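Local coordinates for HNH endonuclease (Geobacillus virus E2, PDB 5H0O), which probably cuts DNA as a phage-encoded nuclease of the HNH family, within the His-Me finger clan, at residues A[77-82]-A[115-120]; A[92-97]-A[109-114]. One frame throughout, in Å; residues are numbered along the deposited sequence.

Contact 1 (A[77-82]-A[115-120]); sequences QHCLKE and QACHNR. With MN (manganese (II) ion), chain B.
C79 and C117 reach for one manganese ion from two helices. C79 SG lies 2.3 Å from the manganese, and C117 SG sits at the same distance from it. The two sulfurs stay 3.9 Å apart, SG to SG, so the metal and not a disulfide joins them. C76 and C114 complete a four-cysteine site. Each of the two CxxC pairs has its second cysteine here, on helix 77-81 or on helix 115-129. The short helical segments run at 98° to each other, with their axes 9.7 Å apart at the closest.

Beside the metal, H78 CB packs on C117 SG at 3.7 Å. C117 SG lies oblique to the H78 ring. At the ring edge a water lies in plane, 2.7 Å from H78 ND1. The same water donates to C117 O and accepts from R120 NE, so it joins both helices. H78 NE2 is held by Q111 of strand 110-113, and the ring is thus fixed at both nitrogens.

At the outer side, E82 and R120 approach from opposite directions. R120 grips the carboxylate end-on with two nitrogens. NH1 of R120 meets the syn lone pair of E82 OE2 at 3.1 Å, and NH2 reaches E82 OE1 at 3.2 Å. Both oxygens lie near the guanidinium plane, yet the two flat groups are twisted 46° apart, and OE1 is met from above the carboxylate plane. A bend in the R120 chain at CG-CD (chi3 61°) turns its end toward E82.

Cysteine sulfurs on the metal join helix 77-81 to helix 115-129, and an exposed salt bridge ties the residue just after the first helix to the second. The four sulfurs would probably carry negative charge, which the manganese would offset in part, consistent with a structural site.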
loop_
_atom_site.group_PDB
_atom_site.type_symbol
_atom_site.label_atom_id
_atom_site.label_comp_id
_atom_site.label_asym_id
_atom_site.label_seq_id
_atom_site.Cartn_x
_atom_site.Cartn_y
_atom_site.Cartn_z
ATOM N N GLN A 77 -10.762 -3.098 4.739
ATOM C CA GLN A 77 -11.443 -1.826 4.884
ATOM C C GLN A 77 -12.391 -1.526 3.737
ATOM O O GLN A 77 -13.413 -0.869 3.944
ATOM C CB GLN A 77 -10.412 -0.712 5.041
ATOM C CG GLN A 77 -9.591 -0.861 6.311
ATOM C CD GLN A 77 -10.463 -0.842 7.556
ATOM O OE1 GLN A 77 -10.980 0.214 7.951
ATOM N NE2 GLN A 77 -10.664 -1.999 8.165
ATOM N N HIS A 78 -12.085 -1.999 2.537
ATOM C CA HIS A 78 -13.006 -1.790 1.417
ATOM C C HIS A 78 -14.236 -2.659 1.599
ATOM O O HIS A 78 -15.361 -2.191 1.394
ATOM C CB HIS A 78 -12.336 -2.092 0.085
ATOM C CG HIS A 78 -11.280 -1.109 -0.301
ATOM N ND1 HIS A 78 -10.654 -1.147 -1.529
ATOM C CD2 HIS A 78 -10.731 -0.069 0.372
ATOM C CE1 HIS A 78 -9.767 -0.171 -1.597
ATOM N NE2 HIS A 78 -9.794 0.498 -0.458
ATOM N N CYS A 79 -14.038 -3.919 1.987
ATOM C CA CYS A 79 -15.173 -4.783 2.303
ATOM C C CYS A 79 -16.058 -4.161 3.385
ATOM O O CYS A 79 -17.283 -4.147 3.255
ATOM C CB CYS A 79 -14.686 -6.167 2.733
ATOM S SG CYS A 79 -14.250 -7.266 1.330
ATOM N N LEU A 80 -15.446 -3.618 4.429
ATOM C CA LEU A 80 -16.229 -3.043 5.526
ATOM C C LEU A 80 -17.128 -1.916 5.018
ATOM O O LEU A 80 -18.301 -1.825 5.407
ATOM C CB LEU A 80 -15.292 -2.561 6.633
ATOM C CG LEU A 80 -15.848 -2.336 8.034
ATOM C CD1 LEU A 80 -16.539 -3.574 8.564
ATOM C CD2 LEU A 80 -14.696 -1.933 8.949
ATOM N N LYS A 81 -16.600 -1.077 4.131
ATOM C CA LYS A 81 -17.384 0.006 3.522
ATOM C C LYS A 81 -18.543 -0.535 2.695
ATOM O O LYS A 81 -19.575 0.130 2.561
ATOM C CB LYS A 81 -16.497 0.895 2.648
ATOM C CG LYS A 81 -15.455 1.667 3.419
ATOM C CD LYS A 81 -14.777 2.711 2.548
ATOM C CE LYS A 81 -13.813 3.554 3.370
ATOM N NZ LYS A 81 -13.280 4.715 2.603
ATOM N N GLU A 82 -18.390 -1.745 2.162
ATOM C CA GLU A 82 -19.425 -2.423 1.395
ATOM C C GLU A 82 -20.288 -3.356 2.255
ATOM O O GLU A 82 -21.038 -4.179 1.715
ATOM C CB GLU A 82 -18.779 -3.190 0.223
ATOM C CG GLU A 82 -18.037 -2.270 -0.762
ATOM C CD GLU A 82 -17.181 -2.999 -1.798
ATOM O OE1 GLU A 82 -16.420 -3.918 -1.433
ATOM O OE2 GLU A 82 -17.257 -2.637 -2.992
ATOM N N GLN A 115 -7.507 -10.012 -0.571
ATOM C CA GLN A 115 -6.912 -10.183 -1.896
ATOM C C GLN A 115 -7.803 -9.622 -2.997
ATOM O O GLN A 115 -7.311 -8.978 -3.914
ATOM C CB GLN A 115 -6.632 -11.649 -2.193
ATOM C CG GLN A 115 -6.085 -11.825 -3.605
ATOM C CD GLN A 115 -5.835 -13.253 -3.974
ATOM O OE1 GLN A 115 -5.572 -14.075 -3.116
ATOM N NE2 GLN A 115 -5.901 -13.556 -5.265
ATOM N N ALA A 116 -9.105 -9.884 -2.930
ATOM C CA ALA A 116 -9.988 -9.416 -3.978
ATOM C C ALA A 116 -9.930 -7.893 -4.083
ATOM O O ALA A 116 -9.859 -7.344 -5.186
ATOM C CB ALA A 116 -11.422 -9.895 -3.765
ATOM N N CYS A 117 -9.931 -7.206 -2.941
ATOM C CA CYS A 117 -9.882 -5.749 -2.970
ATOM C C CYS A 117 -8.509 -5.229 -3.367
ATOM O O CYS A 117 -8.418 -4.190 -4.035
ATOM C CB CYS A 117 -10.321 -5.183 -1.620
ATOM S SG CYS A 117 -12.083 -5.477 -1.316
ATOM N N HIS A 118 -7.439 -5.917 -2.976
ATOM C CA HIS A 118 -6.112 -5.559 -3.444
ATOM C C HIS A 118 -6.000 -5.702 -4.964
ATOM O O HIS A 118 -5.506 -4.798 -5.639
ATOM C CB HIS A 118 -5.053 -6.408 -2.743
ATOM C CG HIS A 118 -3.652 -6.056 -3.131
ATOM N ND1 HIS A 118 -2.764 -6.983 -3.620
ATOM C CD2 HIS A 118 -2.986 -4.881 -3.084
ATOM C CE1 HIS A 118 -1.609 -6.392 -3.870
ATOM N NE2 HIS A 118 -1.719 -5.115 -3.558
ATOM N N ASN A 119 -6.502 -6.814 -5.503
ATOM C CA ASN A 119 -6.450 -7.024 -6.951
ATOM C C ASN A 119 -7.288 -5.974 -7.678
ATOM O O ASN A 119 -6.866 -5.436 -8.708
ATOM C CB ASN A 119 -6.962 -8.428 -7.310
ATOM C CG ASN A 119 -6.054 -9.568 -6.833
ATOM O OD1 ASN A 119 -6.477 -10.728 -6.864
ATOM N ND2 ASN A 119 -4.833 -9.268 -6.408
ATOM N N ARG A 120 -8.472 -5.667 -7.150
ATOM C CA ARG A 120 -9.310 -4.626 -7.734
ATOM C C ARG A 120 -8.589 -3.281 -7.728
ATOM O O ARG A 120 -8.566 -2.565 -8.733
ATOM C CB ARG A 120 -10.643 -4.530 -6.992
ATOM C CG ARG A 120 -11.495 -3.338 -7.392
ATOM C CD ARG A 120 -12.892 -3.379 -6.793
ATOM N NE ARG A 120 -12.893 -3.362 -5.334
ATOM C CZ ARG A 120 -13.993 -3.318 -4.590
ATOM N NH1 ARG A 120 -15.191 -3.271 -5.175
ATOM N NH2 ARG A 120 -13.909 -3.328 -3.263
HETATM MN MN MN B . -12.098 -6.734 0.641
HETATM O O HOH W 1 -10.589 -2.519 -3.903
#

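Contact 2 (A[92-97]-A[109-114]); sequences DHITPL and NLQSLC. With MN (manganese (II) ion), chain B.
The H93 ring lies between two leucines. L110 CD2 sits over the centre of one face, 3.5 Å from the ring centroid and 8° off the ring normal, a CH-pi contact. L97 CB covers the opposite face. N109 ND2 stands at the ring edge, in its plane, 3.8 Å from H93 CD2. The N109 amide is turned 66° from the ring. H93 NE2 bonds to R104 O, which further fixes the ring.

The N109 amide also ties down the turn after strand 90-93. Its CG is anti to the backbone N (chi1 -170°), and this carries the amide across to T95. N109 OD1 accepts from T95 N at 2.9 Å and from a water shared with T95 OG1. N109 ND2 donates to T95 O at 3.3 Å, in the carbonyl plane on a lone pair, and has K103 O as a second partner.

Strands 90-93 and 110-113 pair antiparallel and, with helix 115-129, are consistent with the beta-beta-alpha-metal motif of HNH nucleases. D92 and Q111 are a hydrogen-bonded pair, with D92 N to Q111 O at 2.9 Å. H93 and L110 form the next, non-hydrogen-bonded pair.

The I94 and Q111 side chains cross at about a right angle, I94 CD1 being 3.7 Å from Q111 CG. D92 CB rests on L113 CD1 at 3.8 Å, while D92 OD2 forms a salt bridge with K121 of helix 115-129.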
loop_
_atom_site.group_PDB
_atom_site.type_symbol
_atom_site.label_atom_id
_atom_site.label_comp_id
_atom_site.label_asym_id
_atom_site.label_seq_id
_atom_site.Cartn_x
_atom_site.Cartn_y
_atom_site.Cartn_z
ATOM N N ASP A 92 -1.987 -1.958 1.907
ATOM C CA ASP A 92 -1.680 -1.288 0.647
ATOM C C ASP A 92 -1.652 0.228 0.829
ATOM O O ASP A 92 -2.434 0.791 1.613
ATOM C CB ASP A 92 -2.720 -1.645 -0.420
ATOM C CG ASP A 92 -2.286 -1.273 -1.828
ATOM O OD1 ASP A 92 -1.061 -1.139 -2.083
ATOM O OD2 ASP A 92 -3.178 -1.123 -2.693
ATOM N N HIS A 93 -0.756 0.877 0.097
ATOM C CA HIS A 93 -0.711 2.334 0.015
ATOM C C HIS A 93 -1.857 2.846 -0.856
ATOM O O HIS A 93 -2.068 2.358 -1.965
ATOM C CB HIS A 93 0.623 2.782 -0.570
ATOM C CG HIS A 93 1.774 2.583 0.357
ATOM N ND1 HIS A 93 2.364 1.355 0.563
ATOM C CD2 HIS A 93 2.420 3.456 1.163
ATOM C CE1 HIS A 93 3.329 1.481 1.456
ATOM N NE2 HIS A 93 3.376 2.746 1.845
ATOM N N ILE A 94 -2.587 3.833 -0.351
ATOM C CA ILE A 94 -3.724 4.386 -1.091
ATOM C C ILE A 94 -3.213 5.120 -2.314
ATOM O O ILE A 94 -3.524 4.745 -3.450
ATOM C CB ILE A 94 -4.582 5.298 -0.205
ATOM C CG1 ILE A 94 -5.144 4.525 0.993
ATOM C CG2 ILE A 94 -5.719 5.877 -1.038
ATOM C CD1 ILE A 94 -5.916 5.379 1.987
ATOM N N THR A 95 -2.428 6.162 -2.092
ATOM C CA THR A 95 -1.573 6.705 -3.134
ATOM C C THR A 95 -0.339 5.817 -3.210
ATOM O O THR A 95 0.381 5.687 -2.207
ATOM C CB THR A 95 -1.172 8.151 -2.838
ATOM O OG1 THR A 95 -2.352 8.948 -2.721
ATOM C CG2 THR A 95 -0.281 8.699 -3.943
ATOM N N PRO A 96 -0.078 5.190 -4.362
ATOM C CA PRO A 96 0.996 4.207 -4.416
ATOM C C PRO A 96 2.331 4.751 -3.949
ATOM O O PRO A 96 2.651 5.944 -4.089
ATOM C CB PRO A 96 1.042 3.802 -5.896
ATOM C CG PRO A 96 -0.355 3.994 -6.352
ATOM C CD PRO A 96 -0.859 5.205 -5.612
ATOM N N LEU A 97 3.102 3.861 -3.340
ATOM C CA LEU A 97 4.435 4.179 -2.881
ATOM C C LEU A 97 5.275 4.841 -3.962
ATOM O O LEU A 97 5.977 5.827 -3.715
ATOM C CB LEU A 97 5.099 2.883 -2.398
ATOM C CG LEU A 97 6.463 3.049 -1.766
ATOM C CD1 LEU A 97 6.321 3.881 -0.509
ATOM C CD2 LEU A 97 7.070 1.688 -1.452
ATOM N N ASN A 109 -2.674 6.953 4.704
ATOM C CA ASN A 109 -2.386 6.551 3.336
ATOM C C ASN A 109 -2.276 5.030 3.223
ATOM O O ASN A 109 -1.748 4.528 2.228
ATOM C CB ASN A 109 -1.097 7.204 2.835
ATOM C CG ASN A 109 -0.886 7.008 1.341
ATOM O OD1 ASN A 109 -1.826 7.143 0.554
ATOM N ND2 ASN A 109 0.330 6.665 0.944
ATOM N N LEU A 110 -2.760 4.300 4.224
ATOM C CA LEU A 110 -2.607 2.845 4.277
ATOM C C LEU A 110 -3.937 2.192 4.598
ATOM O O LEU A 110 -4.689 2.684 5.451
ATOM C CB LEU A 110 -1.561 2.434 5.317
ATOM C CG LEU A 110 -0.146 2.885 4.978
ATOM C CD1 LEU A 110 0.756 2.760 6.199
ATOM C CD2 LEU A 110 0.441 2.127 3.800
ATOM N N GLN A 111 -4.245 1.079 3.931
ATOM C CA GLN A 111 -5.466 0.335 4.195
ATOM C C GLN A 111 -5.174 -1.161 4.235
ATOM O O GLN A 111 -4.474 -1.688 3.367
ATOM C CB GLN A 111 -6.548 0.588 3.136
ATOM C CG GLN A 111 -7.104 2.007 3.109
ATOM C CD GLN A 111 -8.079 2.216 1.952
ATOM O OE1 GLN A 111 -7.741 1.977 0.787
ATOM N NE2 GLN A 111 -9.279 2.662 2.262
ATOM N N SER A 112 -5.759 -1.838 5.217
ATOM C CA SER A 112 -5.776 -3.295 5.242
ATOM C C SER A 112 -6.798 -3.787 4.219
ATOM O O SER A 112 -7.962 -3.367 4.239
ATOM C CB SER A 112 -6.155 -3.792 6.640
ATOM O OG SER A 112 -5.277 -3.280 7.624
ATOM N N LEU A 113 -6.376 -4.698 3.343
ATOM C CA LEU A 113 -7.233 -5.201 2.277
ATOM C C LEU A 113 -7.188 -6.721 2.188
ATOM O O LEU A 113 -6.158 -7.346 2.468
ATOM C CB LEU A 113 -6.852 -4.629 0.908
ATOM C CG LEU A 113 -6.863 -3.114 0.735
ATOM C CD1 LEU A 113 -6.369 -2.782 -0.661
ATOM C CD2 LEU A 113 -8.248 -2.547 0.971
ATOM N N CYS A 114 -8.303 -7.303 1.755
ATOM C CA CYS A 114 -8.323 -8.687 1.307
ATOM C C CYS A 114 -7.732 -8.786 -0.100
ATOM O O CYS A 114 -7.503 -7.779 -0.764
ATOM C CB CYS A 114 -9.753 -9.236 1.324
ATOM S SG CYS A 114 -10.842 -8.587 0.016
HETATM MN MN MN B . -12.098 -6.734 0.641
HETATM O O HOH W 2 -5.073 1.064 -0.200
HETATM O O HOH W 3 -3.558 9.181 -0.044
#

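The centre of contact 2 lies about 3 Å from the centre of the chain, whereas contact 1 lies further out, its centre about 13 Å from the chain centre. Contact 2 is nested within the loop that contact 1 closes. Strand 110-113 leads directly into helix 115-129, and both contacts touch the manganese. Both are partly buried. In contact 1 the cysteines are buried and the salt bridge is exposed; in contact 2 none of the touching residues is exposed. Contact 1 relies on metal ligands, a shared water and a salt bridge, contact 2 on backbone pairing, an amide and leucine packing. They also meet directly: Q77 N bonds to S112 O, and H78 CD2 packs on L113 CD2.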